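Long-range contacts in pumilio homolog 23 (Arabidopsis thaliana, PDB 5WZJ), which binds RNA sequence-specifically through pumilio repeats, recognising 18S rRNA, and probably regulates translation and mRNA stability: residues A95-E105 / D141-V151; E105-L115 / R154-S163. One frame throughout, in Å; residues are numbered along the deposited sequence. Where two conformers were deposited one is given.

Interaction 1. Residues A95-E105 / D141-V151. With nucleotides of chain B.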
loop_
_atom_site.group_PDB
_atom_site.type_symbol
_atom_site.label_atom_id
_atom_site.label_comp_id
_atom_site.label_asym_id
_atom_site.label_seq_id
_atom_site.Cartn_x
_atom_site.Cartn_y
_atom_site.Cartn_z
ATOM N N ALA A 95 11.980 19.221 17.031
ATOM C CA ALA A 95 11.465 18.068 16.305
ATOM C C ALA A 95 11.168 16.875 17.209
ATOM O O ALA A 95 10.324 16.043 16.859
ATOM C CB ALA A 95 12.463 17.670 15.212
ATOM N N MET A 96 11.821 16.768 18.361
ATOM C CA MET A 96 11.589 15.642 19.259
ATOM C C MET A 96 10.561 15.950 20.332
ATOM O O MET A 96 10.348 15.129 21.229
ATOM C CB MET A 96 12.910 15.197 19.894
ATOM C CG MET A 96 13.854 14.566 18.857
ATOM S SD MET A 96 15.583 14.468 19.413
ATOM C CE MET A 96 15.446 13.296 20.731
ATOM N N ASP A 97 9.897 17.094 20.242
ATOM C CA ASP A 97 8.881 17.501 21.203
ATOM C C ASP A 97 7.486 17.107 20.712
ATOM O O ASP A 97 7.204 17.129 19.510
ATOM C CB ASP A 97 8.957 19.012 21.425
ATOM C CG ASP A 97 7.946 19.500 22.438
ATOM O OD1 ASP A 97 8.256 19.413 23.634
ATOM O OD2 ASP A 97 6.865 19.979 22.033
ATOM N N ARG A 98 6.611 16.739 21.653
ATOM C CA ARG A 98 5.271 16.280 21.276
ATOM C C ARG A 98 4.475 17.354 20.534
ATOM O O ARG A 98 3.673 17.020 19.656
ATOM C CB ARG A 98 4.499 15.811 22.512
ATOM C CG ARG A 98 4.300 16.902 23.538
ATOM C CD ARG A 98 3.956 16.368 24.933
ATOM N NE ARG A 98 3.883 17.478 25.877
ATOM C CZ ARG A 98 2.751 18.084 26.235
ATOM N NH1 ARG A 98 2.779 19.105 27.085
ATOM N NH2 ARG A 98 1.588 17.663 25.753
ATOM N N SER A 99 4.657 18.639 20.884
ATOM C CA SER A 99 4.057 19.721 20.102
ATOM C C SER A 99 5.013 20.267 19.051
ATOM O O SER A 99 4.608 20.527 17.912
ATOM C CB SER A 99 3.619 20.874 21.011
ATOM O OG SER A 99 2.580 20.475 21.876
ATOM N N GLY A 100 6.276 20.474 19.423
ATOM C CA GLY A 100 7.211 21.098 18.503
ATOM C C GLY A 100 7.391 20.317 17.215
ATOM O O GLY A 100 7.670 20.903 16.166
ATOM N N SER A 101 7.216 18.992 17.265
ATOM C CA SER A 101 7.397 18.196 16.053
ATOM C C SER A 101 6.395 18.586 14.966
ATOM O O SER A 101 6.708 18.500 13.771
ATOM C CB SER A 101 7.294 16.703 16.377
ATOM O OG SER A 101 6.062 16.379 17.001
ATOM N N HIS A 102 5.188 19.006 15.350
ATOM C CA HIS A 102 4.220 19.433 14.342
ATOM C C HIS A 102 4.583 20.805 13.778
ATOM O O HIS A 102 4.299 21.087 12.606
ATOM C CB HIS A 102 2.806 19.415 14.942
ATOM C CG HIS A 102 2.418 18.068 15.475
ATOM N ND1 HIS A 102 1.795 17.110 14.699
ATOM C CD2 HIS A 102 2.621 17.496 16.689
ATOM C CE1 HIS A 102 1.630 16.009 15.414
ATOM N NE2 HIS A 102 2.120 16.218 16.624
ATOM N N VAL A 103 5.215 21.657 14.590
ATOM C CA VAL A 103 5.772 22.911 14.087
ATOM C C VAL A 103 6.873 22.628 13.068
ATOM O O VAL A 103 6.926 23.240 11.993
ATOM C CB VAL A 103 6.304 23.763 15.257
ATOM C CG1 VAL A 103 7.106 24.948 14.726
ATOM C CG2 VAL A 103 5.150 24.229 16.181
ATOM N N ALA A 104 7.788 21.716 13.406
ATOM C CA ALA A 104 8.847 21.352 12.466
ATOM C C ALA A 104 8.265 20.807 11.160
ATOM O O ALA A 104 8.723 21.159 10.068
ATOM C CB ALA A 104 9.785 20.327 13.113
ATOM N N GLU A 105 7.241 19.960 11.249
ATOM C CA GLU A 105 6.661 19.413 10.024
ATOM C C GLU A 105 5.895 20.472 9.237
ATOM O O GLU A 105 5.851 20.408 8.000
ATOM C CB GLU A 105 5.745 18.234 10.351
ATOM C CG GLU A 105 6.481 16.958 10.772
ATOM C CD GLU A 105 5.545 15.747 10.802
ATOM O OE1 GLU A 105 5.182 15.295 11.904
ATOM O OE2 GLU A 105 5.162 15.254 9.721
ATOM N N ASP A 141 19.260 9.696 18.641
ATOM C CA ASP A 141 18.074 9.808 19.486
ATOM C C ASP A 141 16.879 10.376 18.709
ATOM O O ASP A 141 15.738 9.956 18.939
ATOM C CB ASP A 141 18.403 10.631 20.736
ATOM C CG ASP A 141 19.493 9.975 21.562
ATOM O OD1 ASP A 141 19.215 8.913 22.146
ATOM O OD2 ASP A 141 20.637 10.482 21.584
ATOM N N MET A 142 17.121 11.269 17.746
ATOM C CA MET A 142 16.019 11.770 16.919
ATOM C C MET A 142 15.402 10.654 16.074
ATOM O O MET A 142 14.175 10.590 15.915
ATOM C CB MET A 142 16.522 12.906 16.025
ATOM C CG MET A 142 15.411 13.643 15.285
ATOM S SD MET A 142 16.103 14.899 14.186
ATOM C CE MET A 142 14.634 15.504 13.356
ATOM N N MET A 143 16.237 9.775 15.513
ATOM C CA MET A 143 15.733 8.668 14.708
ATOM C C MET A 143 14.839 7.759 15.527
ATOM O O MET A 143 13.827 7.267 15.028
ATOM C CB MET A 143 16.894 7.851 14.135
ATOM C CG MET A 143 17.751 8.609 13.136
ATOM S SD MET A 143 19.243 7.703 12.630
ATOM C CE MET A 143 18.547 6.356 11.685
ATOM N N CYS A 144 15.204 7.518 16.785
ATOM C CA CYS A 144 14.467 6.613 17.657
ATOM C C CYS A 144 13.326 7.292 18.397
ATOM O O CYS A 144 12.584 6.615 19.112
ATOM C CB CYS A 144 15.426 5.971 18.664
ATOM S SG CYS A 144 16.646 4.937 17.839
ATOM N N ASN A 145 13.154 8.596 18.225
ATOM C CA ASN A 145 12.161 9.353 18.981
ATOM C C ASN A 145 10.821 9.285 18.256
ATOM O O ASN A 145 10.768 9.460 17.037
ATOM C CB ASN A 145 12.627 10.806 19.125
ATOM C CG ASN A 145 11.633 11.663 19.873
ATOM O OD1 ASN A 145 10.772 12.315 19.272
ATOM N ND2 ASN A 145 11.742 11.660 21.190
ATOM N N CYS A 146 9.733 9.030 19.000
ATOM C CA CYS A 146 8.443 8.866 18.336
ATOM C C CYS A 146 8.089 10.093 17.498
ATOM O O CYS A 146 7.626 9.954 16.362
ATOM C CB CYS A 146 7.338 8.539 19.350
ATOM S SG CYS A 146 7.119 9.647 20.749
ATOM N N TYR A 147 8.335 11.300 18.013
ATOM C CA TYR A 147 8.004 12.494 17.232
ATOM C C TYR A 147 9.086 12.806 16.201
ATOM O O TYR A 147 8.775 13.112 15.045
ATOM C CB TYR A 147 7.774 13.690 18.169
ATOM C CG TYR A 147 6.934 13.321 19.386
ATOM C CD1 TYR A 147 5.575 13.072 19.262
ATOM C CD2 TYR A 147 7.511 13.193 20.647
ATOM C CE1 TYR A 147 4.801 12.717 20.365
ATOM C CE2 TYR A 147 6.749 12.845 21.759
ATOM C CZ TYR A 147 5.394 12.599 21.602
ATOM O OH TYR A 147 4.613 12.254 22.681
ATOM N N GLY A 148 10.357 12.708 16.597
ATOM C CA GLY A 148 11.442 13.035 15.689
ATOM C C GLY A 148 11.475 12.155 14.460
ATOM O O GLY A 148 11.874 12.602 13.382
ATOM N N SER A 149 11.066 10.893 14.605
ATOM C CA SER A 149 11.031 9.969 13.474
ATOM C C SER A 149 10.064 10.438 12.392
ATOM O O SER A 149 10.314 10.217 11.202
ATOM C CB SER A 149 10.659 8.564 13.969
ATOM O OG SER A 149 10.308 7.687 12.905
ATOM N N HIS A 150 8.963 11.091 12.781
ATOM C CA HIS A 150 8.028 11.640 11.794
ATOM C C HIS A 150 8.656 12.804 11.050
ATOM O O HIS A 150 8.531 12.913 9.823
ATOM C CB HIS A 150 6.731 12.107 12.473
ATOM C CG HIS A 150 5.897 10.991 13.012
ATOM N ND1 HIS A 150 5.084 10.214 12.212
ATOM C CD2 HIS A 150 5.758 10.512 14.270
ATOM C CE1 HIS A 150 4.479 9.305 12.955
ATOM N NE2 HIS A 150 4.876 9.462 14.206
ATOM N N VAL A 151 9.302 13.708 11.794
ATOM C CA VAL A 151 9.976 14.852 11.192
ATOM C C VAL A 151 11.021 14.386 10.179
ATOM O O VAL A 151 11.134 14.943 9.079
ATOM C CB VAL A 151 10.592 15.732 12.299
ATOM C CG1 VAL A 151 11.402 16.876 11.701
ATOM C CG2 VAL A 151 9.481 16.279 13.236
ATOM P P G B 10 0.234 6.901 17.982
ATOM O OP1 G B 10 -0.362 6.344 19.210
ATOM O OP2 G B 10 -0.549 7.068 16.743
ATOM O "O5'" G B 10 0.813 8.352 18.305
ATOM C "C5'" G B 10 1.767 8.571 19.336
ATOM C "C4'" G B 10 2.109 10.040 19.442
ATOM O "O4'" G B 10 2.762 10.447 18.205
ATOM C "C3'" G B 10 0.905 10.976 19.616
ATOM O "O3'" G B 10 1.264 12.118 20.397
ATOM C "C2'" G B 10 0.637 11.437 18.195
ATOM O "O2'" G B 10 -0.036 12.672 18.088
ATOM C "C1'" G B 10 2.055 11.525 17.632
ATOM N N9 G B 10 2.064 11.437 16.174
ATOM C C8 G B 10 1.303 10.562 15.416
ATOM N N7 G B 10 1.443 10.772 14.137
ATOM C C5 G B 10 2.322 11.848 14.048
ATOM C C6 G B 10 2.850 12.505 12.910
ATOM O O6 G B 10 2.628 12.259 11.727
ATOM N N1 G B 10 3.712 13.539 13.257
ATOM C C2 G B 10 4.040 13.895 14.541
ATOM N N2 G B 10 4.904 14.921 14.682
ATOM N N3 G B 10 3.553 13.285 15.608
ATOM C C4 G B 10 2.706 12.283 15.295
ATOM P P G B 11 1.053 12.121 21.993
ATOM O OP1 G B 11 2.262 11.501 22.589
ATOM O OP2 G B 11 -0.294 11.584 22.299
ATOM O "O5'" G B 11 1.146 13.645 22.406
ATOM C "C5'" G B 11 0.026 14.519 22.359
ATOM C "C4'" G B 11 0.506 15.950 22.400
ATOM O "O4'" G B 11 0.815 16.368 21.042
ATOM C "C3'" G B 11 -0.484 16.976 22.950
ATOM O "O3'" G B 11 0.239 18.045 23.576
ATOM C "C2'" G B 11 -1.126 17.510 21.685
ATOM O "O2'" G B 11 -1.703 18.790 21.831
ATOM C "C1'" G B 11 0.076 17.527 20.731
ATOM N N9 G B 11 -0.319 17.502 19.320
ATOM C C8 G B 11 -1.001 16.499 18.654
ATOM N N7 G B 11 -1.274 16.810 17.407
ATOM C C5 G B 11 -0.749 18.091 17.244
ATOM C C6 G B 11 -0.739 18.948 16.115
ATOM O O6 G B 11 -1.211 18.736 14.995
ATOM N N1 G B 11 -0.116 20.170 16.395
ATOM C C2 G B 11 0.446 20.513 17.608
ATOM N N2 G B 11 1.019 21.731 17.691
ATOM N N3 G B 11 0.449 19.720 18.668
ATOM C C4 G B 11 -0.166 18.539 18.421
ATOM P P C B 9 0.053 1.087 16.310
ATOM O OP1 C B 9 -0.717 1.102 17.579
ATOM O OP2 C B 9 -0.672 1.061 15.013
ATOM O "O5'" C B 9 0.986 2.385 16.246
ATOM C "C5'" C B 9 1.878 2.738 17.300
ATOM C "C4'" C B 9 2.604 4.017 16.953
ATOM O "O4'" C B 9 3.453 3.796 15.811
ATOM C "C3'" C B 9 1.698 5.194 16.584
ATOM O "O3'" C B 9 1.560 6.040 17.710
ATOM C "C2'" C B 9 2.397 5.902 15.410
ATOM O "O2'" C B 9 2.925 7.165 15.804
ATOM C "C1'" C B 9 3.551 4.957 15.038
ATOM N N1 C B 9 3.570 4.587 13.608
ATOM C C2 C B 9 4.369 5.380 12.797
ATOM O O2 C B 9 4.987 6.310 13.352
ATOM N N3 C B 9 4.445 5.106 11.469
ATOM C C4 C B 9 3.745 4.093 10.959
ATOM N N4 C B 9 3.836 3.856 9.646
ATOM C C5 C B 9 2.914 3.264 11.783
ATOM C C6 C B 9 2.851 3.541 13.094
#
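Val151 on helix 146-160 fits as a knob into a hole made by Ala95, Ser101, Ala104 and Glu105. This joins Pumilio repeats 2 and 3 of the right-handed superhelix, whose segments 100-105 and 146-151 run 3° from parallel. Packing is tight around Val151. Val151 CG1 lies 3.8 Å from Ala95 CB, and Met142 CE reaches the same methyl group. Gly148 fits against the Ala95 carbonyl, where a side chain would clash with the Met142 carbonyl.

Met96 leads outward to the looser side. Its thioether passes obliquely over Met142, with SD 3.7 Å from Met142 CA, and a bend at chi3 (67°) brings CE to the backbone of Asp141. Asp141 is exposed there. Asn145 packs against Met96 CB and CG, and its OD1 caps helix 146-160 by accepting from Gly148 N in the carbonyl plane.

Tyr147 bridges the protein loop and the RNA. Arg98 CA sits 3.5 Å from the ring centroid, over one face, in a CH-pi contact. Ser101 OG donates to Asp97 O, and it takes the N2 amino group of G10 of chain B at 3.0 Å. Glu105 OE1 grips the base edge twice, accepting from N1 and N2 of G10.

The rings of His102 and His150 flank this guanine on opposite faces, and G11 of chain B covers the other face of His102. At the edge of the tyrosine ring, Tyr147 OH donates to OP1 of G11 in a very short bond of 2.5 Å.

Interaction 2. Residues E105-L115 / R154-S163. With nucleotides of chain B.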
loop_
_atom_site.group_PDB
_atom_site.type_symbol
_atom_site.label_atom_id
_atom_site.label_comp_id
_atom_site.label_asym_id
_atom_site.label_seq_id
_atom_site.Cartn_x
_atom_site.Cartn_y
_atom_site.Cartn_z
ATOM N N GLU A 105 7.241 19.960 11.249
ATOM C CA GLU A 105 6.661 19.413 10.024
ATOM C C GLU A 105 5.895 20.472 9.237
ATOM O O GLU A 105 5.851 20.408 8.000
ATOM C CB GLU A 105 5.745 18.234 10.351
ATOM C CG GLU A 105 6.481 16.958 10.772
ATOM C CD GLU A 105 5.545 15.747 10.802
ATOM O OE1 GLU A 105 5.182 15.295 11.904
ATOM O OE2 GLU A 105 5.162 15.254 9.721
ATOM N N SER A 106 5.279 21.444 9.925
ATOM C CA SER A 106 4.644 22.551 9.213
ATOM C C SER A 106 5.679 23.367 8.453
ATOM O O SER A 106 5.411 23.839 7.343
ATOM C CB SER A 106 3.858 23.446 10.185
ATOM O OG SER A 106 2.621 22.833 10.549
ATOM N N ALA A 107 6.877 23.531 9.024
ATOM C CA ALA A 107 7.934 24.227 8.292
ATOM C C ALA A 107 8.307 23.463 7.031
ATOM O O ALA A 107 8.501 24.067 5.968
ATOM C CB ALA A 107 9.165 24.432 9.173
ATOM N N LEU A 108 8.385 22.130 7.127
ATOM C CA LEU A 108 8.725 21.310 5.968
ATOM C C LEU A 108 7.618 21.334 4.915
ATOM O O LEU A 108 7.898 21.469 3.719
ATOM C CB LEU A 108 9.018 19.873 6.416
ATOM C CG LEU A 108 10.218 19.745 7.370
ATOM C CD1 LEU A 108 10.426 18.284 7.828
ATOM C CD2 LEU A 108 11.472 20.269 6.690
ATOM N N LYS A 109 6.356 21.194 5.341
ATOM C CA LYS A 109 5.240 21.257 4.402
ATOM C C LYS A 109 5.215 22.587 3.674
ATOM O O LYS A 109 4.918 22.643 2.476
ATOM C CB LYS A 109 3.909 21.065 5.134
ATOM C CG LYS A 109 3.666 19.690 5.701
ATOM C CD LYS A 109 2.277 19.659 6.342
ATOM C CE LYS A 109 1.978 18.316 6.982
ATOM N NZ LYS A 109 0.663 18.365 7.702
ATOM N N SER A 110 5.491 23.668 4.405
ATOM C CA SER A 110 5.514 25.005 3.825
ATOM C C SER A 110 6.638 25.153 2.798
ATOM O O SER A 110 6.432 25.738 1.729
ATOM C CB SER A 110 5.657 26.033 4.949
ATOM O OG SER A 110 5.537 27.372 4.488
ATOM N N LEU A 111 7.838 24.646 3.110
ATOM C CA LEU A 111 8.908 24.596 2.112
ATOM C C LEU A 111 8.473 23.822 0.882
ATOM O O LEU A 111 8.753 24.227 -0.253
ATOM C CB LEU A 111 10.155 23.922 2.687
ATOM C CG LEU A 111 11.294 24.667 3.336
ATOM C CD1 LEU A 111 12.395 23.641 3.651
ATOM C CD2 LEU A 111 11.796 25.767 2.421
ATOM N N ALA A 112 7.816 22.682 1.099
ATOM C CA ALA A 112 7.391 21.829 0.001
ATOM C C ALA A 112 6.439 22.536 -0.958
ATOM O O ALA A 112 6.365 22.154 -2.130
ATOM C CB ALA A 112 6.727 20.569 0.551
ATOM N N THR A 113 5.686 23.548 -0.489
ATOM C CA THR A 113 4.786 24.251 -1.404
ATOM C C THR A 113 5.545 25.063 -2.452
ATOM O O THR A 113 4.935 25.482 -3.439
ATOM C CB THR A 113 3.812 25.197 -0.654
ATOM O OG1 THR A 113 4.539 26.260 -0.033
ATOM C CG2 THR A 113 2.990 24.460 0.431
ATOM N N HIS A 114 6.845 25.297 -2.266
ATOM C CA HIS A 114 7.640 26.077 -3.210
ATOM C C HIS A 114 8.472 25.220 -4.162
ATOM O O HIS A 114 9.181 25.771 -5.014
ATOM C CB HIS A 114 8.547 27.039 -2.445
ATOM C CG HIS A 114 7.796 27.994 -1.573
ATOM N ND1 HIS A 114 7.224 29.153 -2.058
ATOM C CD2 HIS A 114 7.496 27.950 -0.251
ATOM C CE1 HIS A 114 6.620 29.789 -1.070
ATOM N NE2 HIS A 114 6.768 29.080 0.036
ATOM N N LEU A 115 8.392 23.891 -4.045
ATOM C CA LEU A 115 9.198 23.010 -4.885
ATOM C C LEU A 115 8.990 23.300 -6.369
ATOM O O LEU A 115 9.950 23.290 -7.148
ATOM C CB LEU A 115 8.866 21.550 -4.583
ATOM C CG LEU A 115 9.571 20.928 -3.374
ATOM C CD1 LEU A 115 9.004 19.551 -3.040
ATOM C CD2 LEU A 115 11.058 20.838 -3.653
ATOM N N ARG A 154 9.436 13.038 6.906
ATOM C CA ARG A 154 9.005 14.146 6.055
ATOM C C ARG A 154 10.205 14.847 5.433
ATOM O O ARG A 154 10.207 15.140 4.229
ATOM C CB ARG A 154 8.144 15.138 6.846
ATOM C CG ARG A 154 7.610 16.304 5.983
ATOM C CD ARG A 154 6.534 17.133 6.716
ATOM N NE ARG A 154 5.409 16.318 7.165
ATOM C CZ ARG A 154 4.412 15.925 6.375
ATOM N NH1 ARG A 154 4.406 16.266 5.096
ATOM N NH2 ARG A 154 3.436 15.172 6.856
ATOM N N LEU A 155 11.258 15.075 6.225
ATOM C CA LEU A 155 12.455 15.744 5.707
ATOM C C LEU A 155 13.124 14.937 4.598
ATOM O O LEU A 155 13.560 15.506 3.592
ATOM C CB LEU A 155 13.444 15.988 6.842
ATOM C CG LEU A 155 14.781 16.582 6.426
ATOM C CD1 LEU A 155 14.577 17.978 5.814
ATOM C CD2 LEU A 155 15.712 16.633 7.636
ATOM N N LEU A 156 13.259 13.617 4.787
ATOM C CA LEU A 156 13.780 12.760 3.728
ATOM C C LEU A 156 12.945 12.898 2.462
ATOM O O LEU A 156 13.488 13.030 1.362
ATOM C CB LEU A 156 13.803 11.297 4.193
ATOM C CG LEU A 156 14.864 10.928 5.240
ATOM C CD1 LEU A 156 14.455 9.656 5.983
ATOM C CD2 LEU A 156 16.228 10.748 4.587
ATOM N N CYS A 157 11.612 12.857 2.600
ATOM C CA CYS A 157 10.736 12.986 1.436
ATOM C C CYS A 157 10.951 14.319 0.733
ATOM O O CYS A 157 11.020 14.377 -0.501
ATOM C CB CYS A 157 9.265 12.835 1.851
ATOM S SG CYS A 157 8.755 11.154 2.266
ATOM N N LEU A 158 11.066 15.401 1.503
ATOM C CA LEU A 158 11.294 16.712 0.907
ATOM C C LEU A 158 12.615 16.756 0.137
ATOM O O LEU A 158 12.681 17.333 -0.956
ATOM C CB LEU A 158 11.270 17.782 1.997
ATOM C CG LEU A 158 11.430 19.228 1.536
ATOM C CD1 LEU A 158 10.458 19.515 0.415
ATOM C CD2 LEU A 158 11.218 20.198 2.704
ATOM N N CYS A 159 13.683 16.165 0.692
ATOM C CA CYS A 159 14.967 16.145 -0.010
ATOM C C CYS A 159 14.882 15.370 -1.320
ATOM O O CYS A 159 15.593 15.686 -2.281
ATOM C CB CYS A 159 16.063 15.540 0.878
ATOM S SG CYS A 159 16.538 16.545 2.311
ATOM N N LYS A 160 14.048 14.335 -1.365
ATOM C CA LYS A 160 13.809 13.617 -2.607
ATOM C C LYS A 160 12.992 14.462 -3.571
ATOM O O LYS A 160 12.988 14.194 -4.775
ATOM C CB LYS A 160 13.096 12.299 -2.291
ATOM C CG LYS A 160 12.707 11.428 -3.482
ATOM C CD LYS A 160 13.913 10.974 -4.289
ATOM C CE LYS A 160 13.470 10.015 -5.406
ATOM N NZ LYS A 160 14.640 9.426 -6.114
ATOM N N GLY A 161 12.318 15.485 -3.064
ATOM C CA GLY A 161 11.454 16.312 -3.867
ATOM C C GLY A 161 10.004 15.900 -3.882
ATOM O O GLY A 161 9.268 16.333 -4.774
ATOM N N VAL A 162 9.556 15.078 -2.944
ATOM C CA VAL A 162 8.151 14.697 -2.898
ATOM C C VAL A 162 7.474 15.492 -1.791
ATOM O O VAL A 162 7.987 15.595 -0.666
ATOM C CB VAL A 162 7.960 13.178 -2.730
ATOM C CG1 VAL A 162 9.281 12.480 -2.544
ATOM C CG2 VAL A 162 6.970 12.850 -1.605
ATOM N N SER A 163 6.355 16.116 -2.143
ATOM C CA SER A 163 5.530 16.880 -1.221
ATOM C C SER A 163 4.254 16.143 -0.851
ATOM O O SER A 163 3.828 16.191 0.307
ATOM C CB SER A 163 5.177 18.242 -1.834
ATOM O OG SER A 163 4.661 18.100 -3.153
ATOM P P G B 10 0.234 6.901 17.982
ATOM O OP1 G B 10 -0.362 6.344 19.210
ATOM O OP2 G B 10 -0.549 7.068 16.743
ATOM O "O5'" G B 10 0.813 8.352 18.305
ATOM C "C5'" G B 10 1.767 8.571 19.336
ATOM C "C4'" G B 10 2.109 10.040 19.442
ATOM O "O4'" G B 10 2.762 10.447 18.205
ATOM C "C3'" G B 10 0.905 10.976 19.616
ATOM O "O3'" G B 10 1.264 12.118 20.397
ATOM C "C2'" G B 10 0.637 11.437 18.195
ATOM O "O2'" G B 10 -0.036 12.672 18.088
ATOM C "C1'" G B 10 2.055 11.525 17.632
ATOM N N9 G B 10 2.064 11.437 16.174
ATOM C C8 G B 10 1.303 10.562 15.416
ATOM N N7 G B 10 1.443 10.772 14.137
ATOM C C5 G B 10 2.322 11.848 14.048
ATOM C C6 G B 10 2.850 12.505 12.910
ATOM O O6 G B 10 2.628 12.259 11.727
ATOM N N1 G B 10 3.712 13.539 13.257
ATOM C C2 G B 10 4.040 13.895 14.541
ATOM N N2 G B 10 4.904 14.921 14.682
ATOM N N3 G B 10 3.553 13.285 15.608
ATOM C C4 G B 10 2.706 12.283 15.295
#
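Arg154 crosses Glu105 at about a right angle and forms a salt bridge with it. Arg154 NE donates to Glu105 OE2 at 2.8 Å, in the guanidinium plane and on the anti lone pair of the oxygen. The bond is nearly straight, at 168°. A weak second bond comes from Arg154 NH2. The arginine chain turns at chi3 (-56°), which brings NE back toward the carboxylate. Lys109 CE lies over one guanidinium face, 3.5 Å from Arg154 CZ, and Leu108 CB packs against Arg154 CD.

Farther along, Leu158 lies among Leu108, Leu111, Ala112 and Leu115. Its CD2 meets Leu111 CD1 at 3.8 Å, and its CD1 meets Leu115 CD1 at 3.7 Å. Leu108 CD1 reaches the backbone of Leu155. At the exposed end, Ala112 CB touches Ser163 CB.

A second shell holds these groups. Asp165 pairs with Arg154 NH1, and Leu128 of helix 121-137 backs Leu111, Leu155 and Leu158. With an alanine in place of Arg154, Glu105 OE2 would probably lose its charged mate, and the carboxylate would be freer to turn from the guanine. Gly161 closes helix 146-160 with a Schellman motif, bringing Ser163 round to Ala112. Such side-by-side packing, with segments 105-112 and 154-160 here 14° apart, is characteristic of adjacent repeats in the pumilio fold.

How the interactions relate
Both interactions use helices 100-112 and 146-160, so they form one continuous seam between Pumilio repeats 2 and 3. Interaction 1 adds helix 140-144 and the residues leading into helix 100-112. Their centres are 15 Å apart. Interaction 1 lies at the N-terminal ends of the two shared helices, and interaction 2 follows toward their C-terminal ends. The two meet where Val151 O lies 3.6 Å from Leu108 CD1. Glu105 belongs to both and divides its carboxylate between them: one oxygen reads G10 of chain B, the other takes the arginine of interaction 2. Interaction 1 thus carries the first shell of the RNA site, and interaction 2 adds a second-shell charge and the leucine packing behind it.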